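Local coordinates for BB0689 (PDB 4D53), which is of unknown function but is an outer surface lipoprotein of the Lyme disease spirochaete and a member of the bacterial CAP superfamily, at residues L23-L29 with A104-T108; D12-Y17 with I113-K119. All blocks are in the same frame, centred on the assembly; numbering follows the deposited sequence.

Interaction 1. Residues L23-L29 with A104-T108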
loop_
_atom_site.group_PDB
_atom_site.type_symbol
_atom_site.label_atom_id
_atom_site.label_comp_id
_atom_site.label_asym_id
_atom_site.label_seq_id
_atom_site.Cartn_x
_atom_site.Cartn_y
_atom_site.Cartn_z
ATOM N N LEU A 23 13.664 1.573 -7.472
ATOM C CA LEU A 23 13.296 2.919 -7.875
ATOM C C LEU A 23 13.810 3.956 -6.914
ATOM O O LEU A 23 14.472 4.942 -7.338
ATOM C CB LEU A 23 11.776 3.088 -8.086
ATOM C CG LEU A 23 11.222 4.520 -8.161
ATOM C CD1 LEU A 23 11.562 5.073 -9.544
ATOM C CD2 LEU A 23 9.711 4.442 -7.992
ATOM N N ARG A 24 13.582 3.779 -5.614
ATOM C CA ARG A 24 14.020 4.813 -4.673
ATOM C C ARG A 24 15.577 4.893 -4.600
ATOM O O ARG A 24 16.141 5.990 -4.445
ATOM C CB ARG A 24 13.405 4.594 -3.323
ATOM C CG ARG A 24 11.873 4.792 -3.289
ATOM C CD ARG A 24 11.304 4.378 -1.954
ATOM N NE ARG A 24 11.831 5.190 -0.868
ATOM C CZ ARG A 24 11.409 6.377 -0.554
ATOM N NH1 ARG A 24 10.391 6.903 -1.224
ATOM N NH2 ARG A 24 12.024 7.114 0.427
ATOM N N LYS A 25 16.220 3.756 -4.690
ATOM C CA LYS A 25 17.647 3.693 -4.658
ATOM C C LYS A 25 18.283 4.447 -5.846
ATOM O O LYS A 25 19.215 5.235 -5.677
ATOM C CB LYS A 25 18.083 2.255 -4.634
ATOM C CG LYS A 25 19.603 2.145 -4.630
ATOM C CD LYS A 25 20.047 0.729 -4.538
ATOM C CE LYS A 25 21.518 0.750 -4.132
ATOM N NZ LYS A 25 22.103 -0.605 -4.145
ATOM N N LYS A 26 17.705 4.290 -7.036
ATOM C CA LYS A 26 18.174 4.992 -8.212
ATOM C C LYS A 26 17.979 6.481 -8.094
ATOM O O LYS A 26 18.711 7.227 -8.737
ATOM C CB LYS A 26 17.521 4.445 -9.509
ATOM C CG LYS A 26 17.981 3.049 -9.955
ATOM C CD LYS A 26 19.326 2.604 -9.385
ATOM C CE LYS A 26 19.714 1.144 -9.677
ATOM N NZ LYS A 26 18.975 0.547 -10.833
ATOM N N LEU A 27 17.039 6.948 -7.327
ATOM C CA LEU A 27 16.897 8.350 -7.097
ATOM C C LEU A 27 17.683 8.863 -5.835
ATOM O O LEU A 27 17.500 10.019 -5.432
ATOM C CB LEU A 27 15.445 8.785 -6.979
ATOM C CG LEU A 27 14.716 8.636 -8.348
ATOM C CD1 LEU A 27 13.243 8.748 -8.025
ATOM C CD2 LEU A 27 15.134 9.797 -9.246
ATOM N N ASN A 28 18.450 7.983 -5.232
ATOM C CA ASN A 28 19.151 8.301 -3.939
ATOM C C ASN A 28 18.246 8.804 -2.884
ATOM O O ASN A 28 18.582 9.639 -2.034
ATOM C CB ASN A 28 20.332 9.261 -4.196
ATOM C CG ASN A 28 21.495 9.006 -3.260
ATOM O OD1 ASN A 28 21.604 7.961 -2.619
ATOM N ND2 ASN A 28 22.379 9.944 -3.204
ATOM N N LEU A 29 17.050 8.181 -2.812
ATOM C CA LEU A 29 16.149 8.501 -1.784
ATOM C C LEU A 29 16.384 7.582 -0.585
ATOM O O LEU A 29 17.059 6.559 -0.642
ATOM C CB LEU A 29 14.694 8.272 -2.282
ATOM C CG LEU A 29 14.300 9.177 -3.437
ATOM C CD1 LEU A 29 12.955 8.777 -4.048
ATOM C CD2 LEU A 29 14.278 10.658 -3.093
ATOM N N ALA A 104 3.946 9.970 -3.546
ATOM C CA ALA A 104 4.103 8.968 -2.494
ATOM C C ALA A 104 5.235 8.038 -2.715
ATOM O O ALA A 104 6.034 7.765 -1.768
ATOM C CB ALA A 104 2.754 8.226 -2.302
ATOM N N LEU A 105 5.377 7.481 -3.924
ATOM C CA LEU A 105 6.450 6.539 -4.179
ATOM C C LEU A 105 7.840 7.119 -3.976
ATOM O O LEU A 105 8.755 6.403 -3.574
ATOM C CB LEU A 105 6.402 6.021 -5.597
ATOM C CG LEU A 105 5.293 5.089 -6.014
ATOM C CD1 LEU A 105 5.364 4.798 -7.538
ATOM C CD2 LEU A 105 5.456 3.773 -5.244
ATOM N N ILE A 106 8.009 8.385 -4.264
ATOM C CA ILE A 106 9.342 8.989 -4.140
ATOM C C ILE A 106 9.454 9.955 -2.912
ATOM O O ILE A 106 10.335 10.818 -2.910
ATOM C CB ILE A 106 9.771 9.703 -5.480
ATOM C CG1 ILE A 106 8.899 10.904 -5.775
ATOM C CG2 ILE A 106 9.813 8.691 -6.585
ATOM C CD1 ILE A 106 9.467 11.808 -6.897
ATOM N N ASN A 107 8.564 9.826 -1.941
ATOM C CA ASN A 107 8.562 10.686 -0.759
ATOM C C ASN A 107 9.845 10.507 0.109
ATOM O O ASN A 107 10.431 9.432 0.168
ATOM C CB ASN A 107 7.298 10.564 0.028
ATOM C CG ASN A 107 7.315 9.434 1.010
ATOM O OD1 ASN A 107 6.966 8.254 0.739
ATOM N ND2 ASN A 107 7.867 9.762 2.163
ATOM N N THR A 108 10.228 11.594 0.772
ATOM C CA THR A 108 11.356 11.573 1.742
ATOM C C THR A 108 10.890 11.768 3.140
ATOM O O THR A 108 11.721 11.925 4.025
ATOM C CB THR A 108 12.366 12.738 1.478
ATOM O OG1 THR A 108 11.699 14.000 1.527
ATOM C CG2 THR A 108 13.001 12.540 0.247
#
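Where a helix ends, its last carbonyls run short of partners from the next turn, and a long arginine from elsewhere in the chain can supply them. The meeting of residues 23-29 with 104-108 illustrates this. Ile-106 is the first residue to depart from helical geometry after helix 99-105, and the buried Arg-24 reaches across to the carbonyls of Leu-105 and Asn-107 on each side of it in sequence. Arg-24 NH1 donates to Leu-105 O and to Asn-107 O, each at 2.9 Å, while NH2 donates to Asn-107 O at 2.8 Å. Asn-107 O thus receives both terminal nitrogens, and both acceptors lie at the guanidinium edge, near its plane. NH2 also bonds to Asn-30 O and NE is hydrogen-bonded just outside the two segments, so all three nitrogens have acceptors, and the guanidinium joins the chain after helix 10-26 to the end of helix 99-105. The backbone of Arg-24 is equally well used: helix 10-26 closes with a Schellman motif, in which Leu-29 N bonds to Arg-24 O and Asn-28 N to Lys-25 O, both at 2.9 Å, with Asn-28 at positive phi.

Apolar contacts flank these hydrogen bonds. Ile-106 meets two leucines of the chain leaving helix 10-26, with Leu-27 CD1 3.7 Å from Ile-106 CG2 and Leu-29 CD1 3.6 Å from Ile-106 CB; Leu-23 CD2 lies more loosely, 4.4 Å from Leu-105 CB. Two helix C-termini are thereby joined. Behind them, Leu-105 packs on Trp-95 and Leu-96 of helix 91-96, and together with Ala-104 it rests on Ile-81 of strand 75-84.

Interaction 2. Residues D12-Y17 with I113-K119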
loop_
_atom_site.group_PDB
_atom_site.type_symbol
_atom_site.label_atom_id
_atom_site.label_comp_id
_atom_site.label_asym_id
_atom_site.label_seq_id
_atom_site.Cartn_x
_atom_site.Cartn_y
_atom_site.Cartn_z
ATOM N N ASP A 12 4.212 -11.980 -4.382
ATOM C CA ASP A 12 3.908 -10.754 -5.138
ATOM C C ASP A 12 4.396 -9.542 -4.412
ATOM O O ASP A 12 5.025 -8.684 -5.053
ATOM C CB ASP A 12 2.372 -10.651 -5.404
ATOM C CG ASP A 12 1.816 -11.804 -6.217
ATOM O OD1 ASP A 12 2.625 -12.504 -6.859
ATOM O OD2 ASP A 12 0.570 -11.879 -6.395
ATOM N N MET A 13 4.129 -9.425 -3.096
ATOM C CA MET A 13 4.515 -8.271 -2.353
ATOM C C MET A 13 6.011 -8.195 -2.201
ATOM O O MET A 13 6.546 -7.107 -2.165
ATOM C CB MET A 13 3.854 -8.166 -0.980
ATOM C CG MET A 13 2.383 -7.847 -0.979
ATOM S SD MET A 13 2.104 -6.228 -1.800
ATOM C CE MET A 13 3.198 -5.230 -0.882
ATOM N N LYS A 14 6.698 -9.333 -2.119
ATOM C CA LYS A 14 8.194 -9.286 -2.116
ATOM C C LYS A 14 8.748 -8.667 -3.412
ATOM O O LYS A 14 9.685 -7.830 -3.369
ATOM C CB LYS A 14 8.686 -10.747 -1.877
ATOM C CG LYS A 14 10.154 -11.110 -1.936
ATOM C CD LYS A 14 10.258 -12.627 -1.510
ATOM C CE LYS A 14 11.496 -12.928 -0.662
ATOM N NZ LYS A 14 12.748 -12.447 -1.337
ATOM N N ILE A 15 8.144 -8.996 -4.543
ATOM C CA ILE A 15 8.513 -8.414 -5.826
ATOM C C ILE A 15 8.250 -6.911 -5.801
ATOM O O ILE A 15 9.095 -6.081 -6.240
ATOM C CB ILE A 15 7.869 -9.185 -6.973
ATOM C CG1 ILE A 15 8.504 -10.573 -7.130
ATOM C CG2 ILE A 15 7.912 -8.454 -8.343
ATOM C CD1 ILE A 15 7.590 -11.502 -7.918
ATOM N N LEU A 16 7.048 -6.540 -5.385
ATOM C CA LEU A 16 6.684 -5.125 -5.404
ATOM C C LEU A 16 7.590 -4.284 -4.495
ATOM O O LEU A 16 8.026 -3.225 -4.891
ATOM C CB LEU A 16 5.257 -4.928 -4.970
ATOM C CG LEU A 16 4.752 -3.472 -4.947
ATOM C CD1 LEU A 16 4.937 -2.861 -6.345
ATOM C CD2 LEU A 16 3.262 -3.434 -4.567
ATOM N N TYR A 17 7.845 -4.738 -3.266
ATOM C CA TYR A 17 8.746 -4.034 -2.356
ATOM C C TYR A 17 10.115 -3.829 -2.992
ATOM O O TYR A 17 10.740 -2.724 -2.935
ATOM C CB TYR A 17 8.871 -4.841 -1.018
ATOM C CG TYR A 17 7.728 -4.817 -0.028
ATOM C CD1 TYR A 17 6.990 -3.668 0.249
ATOM C CD2 TYR A 17 7.363 -5.986 0.651
ATOM C CE1 TYR A 17 6.017 -3.653 1.200
ATOM C CE2 TYR A 17 6.395 -5.988 1.590
ATOM C CZ TYR A 17 5.701 -4.851 1.869
ATOM O OH TYR A 17 4.735 -4.887 2.838
ATOM N N ILE A 113 7.395 1.240 5.238
ATOM C CA ILE A 113 6.425 0.852 4.220
ATOM C C ILE A 113 5.757 -0.467 4.642
ATOM O O ILE A 113 6.383 -1.369 5.267
ATOM C CB ILE A 113 7.100 0.681 2.840
ATOM C CG1 ILE A 113 6.109 0.569 1.697
ATOM C CG2 ILE A 113 8.090 -0.460 2.792
ATOM C CD1 ILE A 113 6.753 0.528 0.328
ATOM N N GLY A 114 4.508 -0.623 4.225
ATOM C CA GLY A 114 3.866 -1.893 4.360
ATOM C C GLY A 114 2.661 -1.976 3.426
ATOM O O GLY A 114 1.900 -1.024 3.310
ATOM N N GLY A 115 2.518 -3.095 2.760
ATOM C CA GLY A 115 1.389 -3.253 1.830
ATOM C C GLY A 115 0.844 -4.610 1.735
ATOM O O GLY A 115 1.349 -5.599 2.385
ATOM N N TYR A 116 -0.151 -4.740 0.897
ATOM C CA TYR A 116 -0.862 -6.024 0.726
ATOM C C TYR A 116 -1.512 -6.030 -0.649
ATOM O O TYR A 116 -1.994 -4.965 -1.131
ATOM C CB TYR A 116 -1.896 -6.239 1.863
ATOM C CG TYR A 116 -2.621 -7.597 1.754
ATOM C CD1 TYR A 116 -1.961 -8.814 2.107
ATOM C CD2 TYR A 116 -3.887 -7.699 1.202
ATOM C CE1 TYR A 116 -2.592 -10.063 1.965
ATOM C CE2 TYR A 116 -4.519 -8.943 1.084
ATOM C CZ TYR A 116 -3.851 -10.111 1.447
ATOM O OH TYR A 116 -4.540 -11.304 1.263
ATOM N N ARG A 117 -1.543 -7.193 -1.278
ATOM C CA ARG A 117 -2.261 -7.446 -2.491
ATOM C C ARG A 117 -3.383 -8.446 -2.199
ATOM O O ARG A 117 -3.139 -9.590 -1.828
ATOM C CB ARG A 117 -1.388 -7.917 -3.626
ATOM C CG ARG A 117 -2.106 -8.038 -4.964
ATOM C CD ARG A 117 -1.398 -8.898 -5.980
ATOM N NE ARG A 117 -1.901 -8.715 -7.342
ATOM C CZ ARG A 117 -1.334 -9.204 -8.464
ATOM N NH1 ARG A 117 -0.282 -10.011 -8.428
ATOM N NH2 ARG A 117 -1.827 -8.937 -9.664
ATOM N N LEU A 118 -4.610 -7.988 -2.364
ATOM C CA LEU A 118 -5.824 -8.880 -2.356
ATOM C C LEU A 118 -6.123 -9.405 -3.716
ATOM O O LEU A 118 -6.293 -8.668 -4.703
ATOM C CB LEU A 118 -7.016 -8.128 -1.758
ATOM C CG LEU A 118 -8.320 -8.926 -1.891
ATOM C CD1 LEU A 118 -8.278 -10.110 -0.926
ATOM C CD2 LEU A 118 -9.434 -7.987 -1.535
ATOM N N LYS A 119 -6.031 -10.747 -3.880
ATOM C CA LYS A 119 -6.326 -11.365 -5.152
ATOM C C LYS A 119 -7.229 -12.545 -4.836
ATOM O O LYS A 119 -6.954 -13.327 -3.884
ATOM C CB LYS A 119 -5.033 -11.723 -5.782
ATOM C CG LYS A 119 -5.049 -12.041 -7.214
ATOM C CD LYS A 119 -3.639 -12.296 -7.691
ATOM C CE LYS A 119 -3.801 -12.933 -9.060
ATOM N NZ LYS A 119 -2.528 -13.281 -9.730
#
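This is a helix-on-sheet contact within the alpha-beta-alpha sandwich of the CAP fold: helix 10-26 covers one face of strand 112-119, and helix 36-52 lies on the other, where Tyr-116 meets Lys-43 and Ala-46. The segment axes approach to 8.6 Å with their directions 135° apart, so the strand runs obliquely back beneath the helix. Polar links hold both ends of the crossing. At one, Arg-117 NH1 forms a salt bridge with Asp-12 OD2 at 2.9 Å; the same guanidinium has a second acidic partner in Asp-125 through NH2, so it bridges Asp-12 of the helix and Asp-125 of the neighbouring strand 125-134. At the other, Gly-115 N donates to Tyr-17 OH at 2.9 Å. Ile-113 makes backbone hydrogen bonds with Glu-33 and Asp-35 around the short strand 33-34; past it, the amide of Gly-115, on the same edge, takes a tyrosine hydroxyl as acceptor. That hydroxyl is also bonded to Glu-39 of helix 36-52. Tyr-17 CE1 rests 4.1 Å from Ile-113 CG2, adding an apolar touch. Between the two polar links lies the buried Met-13, whose SD sits 3.8 Å from Arg-117 N. Space here is tight: Met-13 CE is 3.6 Å from Gly-115 C, and an idealised CB position on Gly-115 would lie just 3.1 Å from Met-13 CE.

From the N terminus, helix 10-26 makes both contacts in turn: residues 12-17 enter interaction 2, and 23-29, its last turn and the residues just after it, enter interaction 1. Their partners come late in the chain and in reverse order, 104-108 before 113-119. Interaction 1 therefore closes the inner loop, with 74 residues between its segments, and interaction 2 the outer one, with 95; they nest and do not cross. As helix 99-105 gives way to strand 112-119, the chain runs back obliquely beneath the first helix. With centres about 17 Å apart, the two contacts fix that helix to another helix's end and to the sheet.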